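Local coordinates for HIT domain-containing protein (Sulfolobus tokodaii, PDB 2EO4) that binds zinc and is a histidine triad protein that probably acts as a nucleotide-binding hydrolase, perhaps on adenylyl sulfate, at residues K70-A75 with R133-N138. Sequence-based numbering, arbitrary orientation.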
ATOM      1  N   LYS A  70      10.985 -11.006  -2.626  1.00 25.36           N
ATOM      2  CA  LYS A  70      12.182 -10.312  -3.083  1.00 27.26           C
ATOM      3  C   LYS A  70      13.371 -11.265  -3.110  1.00 28.76           C
ATOM      4  O   LYS A  70      14.167 -11.261  -4.050  1.00 28.86           O
ATOM      5  CB  LYS A  70      12.503  -9.118  -2.183  1.00 28.41           C
ATOM      6  CG  LYS A  70      13.711  -8.326  -2.671  1.00 31.61           C
ATOM      7  CD  LYS A  70      14.048  -7.142  -1.779  1.00 34.07           C
ATOM      8  CE  LYS A  70      15.262  -6.398  -2.331  1.00 36.50           C
ATOM      9  NZ  LYS A  70      15.738  -5.322  -1.421  1.00 39.93           N
ATOM     10  N   ASP A  71      13.480 -12.083  -2.073  1.00 28.52           N
ATOM     11  CA  ASP A  71      14.571 -13.044  -1.977  1.00 29.43           C
ATOM     12  C   ASP A  71      14.439 -14.134  -3.039  1.00 29.68           C
ATOM     13  O   ASP A  71      15.401 -14.444  -3.746  1.00 31.81           O
ATOM     14  CB  ASP A  71      14.580 -13.677  -0.584  1.00 30.77           C
ATOM     15  CG  ASP A  71      15.691 -14.697  -0.412  1.00 34.59           C
ATOM     16  OD1 ASP A  71      16.875 -14.306  -0.486  1.00 33.94           O
ATOM     17  OD2 ASP A  71      15.374 -15.886  -0.208  1.00 35.37           O
ATOM     18  N   ALA A  72      13.241 -14.699  -3.156  1.00 29.63           N
ATOM     19  CA  ALA A  72      12.970 -15.778  -4.104  1.00 28.92           C
ATOM     20  C   ALA A  72      13.221 -15.447  -5.573  1.00 30.60           C
ATOM     21  O   ALA A  72      13.824 -16.243  -6.291  1.00 30.02           O
ATOM     22  CB  ALA A  72      11.537 -16.274  -3.925  1.00 30.02           C
ATOM     23  N   VAL A  73      12.759 -14.287  -6.030  1.00 28.77           N
ATOM     24  CA  VAL A  73      12.955 -13.917  -7.428  1.00 29.12           C
ATOM     25  C   VAL A  73      14.106 -12.934  -7.602  1.00 27.14           C
ATOM     26  O   VAL A  73      14.308 -12.397  -8.687  1.00 30.04           O
ATOM     27  CB  VAL A  73      11.671 -13.298  -8.036  1.00 28.56           C
ATOM     28  CG1 VAL A  73      10.512 -14.270  -7.894  1.00 30.35           C
ATOM     29  CG2 VAL A  73      11.353 -11.977  -7.358  1.00 28.37           C
ATOM     30  N   LYS A  74      14.860 -12.713  -6.529  1.00 27.64           N
ATOM     31  CA  LYS A  74      15.997 -11.794  -6.549  1.00 28.14           C
ATOM     32  C   LYS A  74      15.626 -10.444  -7.151  1.00 28.39           C
ATOM     33  O   LYS A  74      16.290  -9.940  -8.059  1.00 27.69           O
ATOM     34  CB  LYS A  74      17.163 -12.413  -7.330  1.00 31.29           C
ATOM     35  CG  LYS A  74      17.770 -13.634  -6.652  1.00 34.01           C
ATOM     36  CD  LYS A  74      18.348 -13.268  -5.290  1.00 38.68           C
ATOM     37  CE  LYS A  74      18.881 -14.494  -4.555  1.00 40.63           C
ATOM     38  NZ  LYS A  74      17.794 -15.462  -4.234  1.00 41.10           N
ATOM     39  N   ALA A  75      14.558  -9.854  -6.631  1.00 27.44           N
ATOM     40  CA  ALA A  75      14.098  -8.562  -7.118  1.00 27.24           C
ATOM     41  C   ALA A  75      14.935  -7.428  -6.545  1.00 26.25           C
ATOM     42  O   ALA A  75      15.462  -7.528  -5.438  1.00 27.47           O
ATOM     43  CB  ALA A  75      12.627  -8.363  -6.745  1.00 25.92           C
ATOM     44  N   ARG A 133       7.752 -20.068  -1.202  1.00 25.13           N
ATOM     45  CA  ARG A 133       7.496 -20.732   0.072  1.00 25.98           C
ATOM     46  C   ARG A 133       8.828 -21.017   0.762  1.00 26.29           C
ATOM     47  O   ARG A 133       8.982 -20.779   1.958  1.00 25.94           O
ATOM     48  CB  ARG A 133       6.728 -22.039  -0.142  1.00 26.16           C
ATOM     49  CG  ARG A 133       5.221 -21.856  -0.309  1.00 30.25           C
ATOM     50  CD  ARG A 133       4.531 -23.185  -0.581  1.00 32.63           C
ATOM     51  NE  ARG A 133       3.079 -23.095  -0.459  1.00 36.06           N
ATOM     52  CZ  ARG A 133       2.253 -24.123  -0.631  1.00 38.06           C
ATOM     53  NH1 ARG A 133       2.740 -25.318  -0.937  1.00 38.49           N
ATOM     54  NH2 ARG A 133       0.943 -23.963  -0.482  1.00 38.20           N
ATOM     55  N   GLU A 134       9.789 -21.517  -0.005  1.00 26.18           N
ATOM     56  CA  GLU A 134      11.113 -21.826   0.529  1.00 27.56           C
ATOM     57  C   GLU A 134      11.781 -20.591   1.139  1.00 27.07           C
ATOM     58  O   GLU A 134      12.421 -20.683   2.190  1.00 26.51           O
ATOM     59  CB  GLU A 134      11.996 -22.414  -0.578  1.00 28.87           C
ATOM     60  CG  GLU A 134      13.444 -22.673  -0.167  1.00 30.93           C
ATOM     61  CD  GLU A 134      14.224 -23.451  -1.217  1.00 33.16           C
ATOM     62  OE1 GLU A 134      14.063 -23.161  -2.420  1.00 33.03           O
ATOM     63  OE2 GLU A 134      15.013 -24.345  -0.836  1.00 33.72           O
ATOM     64  N   SER A 135      11.628 -19.437   0.491  1.00 26.00           N
ATOM     65  CA  SER A 135      12.226 -18.203   1.001  1.00 26.05           C
ATOM     66  C   SER A 135      11.535 -17.729   2.274  1.00 24.30           C
ATOM     67  O   SER A 135      12.183 -17.247   3.203  1.00 25.58           O
ATOM     68  CB  SER A 135      12.166 -17.086  -0.049  1.00 24.69           C
ATOM     69  OG  SER A 135      13.109 -17.296  -1.083  1.00 29.16           O
ATOM     70  N   ILE A 136      10.215 -17.858   2.312  1.00 24.89           N
ATOM     71  CA  ILE A 136       9.463 -17.443   3.484  1.00 24.92           C
ATOM     72  C   ILE A 136       9.799 -18.336   4.681  1.00 24.50           C
ATOM     73  O   ILE A 136       9.963 -17.847   5.797  1.00 25.08           O
ATOM     74  CB  ILE A 136       7.936 -17.464   3.198  1.00 26.04           C
ATOM     75  CG1 ILE A 136       7.602 -16.370   2.174  1.00 26.57           C
ATOM     76  CG2 ILE A 136       7.153 -17.265   4.490  1.00 25.50           C
ATOM     77  CD1 ILE A 136       6.119 -16.257   1.813  1.00 27.65           C
ATOM     78  N   GLU A 137       9.918 -19.640   4.448  1.00 24.50           N
ATOM     79  CA  GLU A 137      10.241 -20.562   5.533  1.00 25.10           C
ATOM     80  C   GLU A 137      11.558 -20.151   6.174  1.00 24.24           C
ATOM     81  O   GLU A 137      11.682 -20.142   7.397  1.00 25.40           O
ATOM     82  CB  GLU A 137      10.334 -21.997   5.009  1.00 25.92           C
ATOM     83  CG  GLU A 137       9.040 -22.467   4.382  1.00 28.74           C
ATOM     84  CD  GLU A 137       9.178 -23.788   3.664  1.00 30.10           C
ATOM     85  OE1 GLU A 137      10.242 -24.039   3.058  1.00 29.33           O
ATOM     86  OE2 GLU A 137       8.206 -24.569   3.693  1.00 35.60           O
ATOM     87  N   ASN A 138      12.536 -19.798   5.346  1.00 24.61           N
ATOM     88  CA  ASN A 138      13.837 -19.379   5.857  1.00 25.67           C
ATOM     89  C   ASN A 138      13.719 -18.103   6.685  1.00 27.18           C
ATOM     90  O   ASN A 138      14.384 -17.950   7.710  1.00 25.64           O
ATOM     91  CB  ASN A 138      14.817 -19.162   4.706  1.00 26.88           C
ATOM     92  CG  ASN A 138      16.178 -18.692   5.181  1.00 29.82           C
ATOM     93  OD1 ASN A 138      16.846 -19.372   5.960  1.00 29.92           O
ATOM     94  ND2 ASN A 138      16.595 -17.521   4.714  1.00 30.82           N
TER
HETATM   95  O   HOH W   1      14.784 -16.214   2.651  1.00 31.95           O
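S135, on helix 122-143, meets D71 and A72 where helix 52-72 of the HIT fold ends in a Schellman motif, away from the zinc site. The direct polar link is one hydrogen bond: S135 OG donates to D71 OD2 over 2.8 Å, reaching the anti side of the carboxylate 23° out of its plane. With CG anti to the backbone N (chi1 180°), the carboxylate of D71 is placed where OD2 meets S135 OG. A water widens the link, donating to D71 OD2 and to S135 O and accepting from N138 ND2; the carboxylate thus accepts from serine and water alike, while the amide of N138 supplies a donor.

Packing is slight. A72 CB lies 3.4 Å from S135 OG; small side chains suit the close approach, CA to CA 5.7 Å at A72 and S135. The hydroxyl proton goes mainly to D71 OD2, with I131 O a weak, competing acceptor.

Beyond V73, the helix closes with A75 N bonded to K70 O at 3.0 Å, while K74 takes the positive phi of the C-prime position. The lysine chain curls back on this turn, its NZ donating to D71 O at 2.6 Å, 23° from the carbonyl plane.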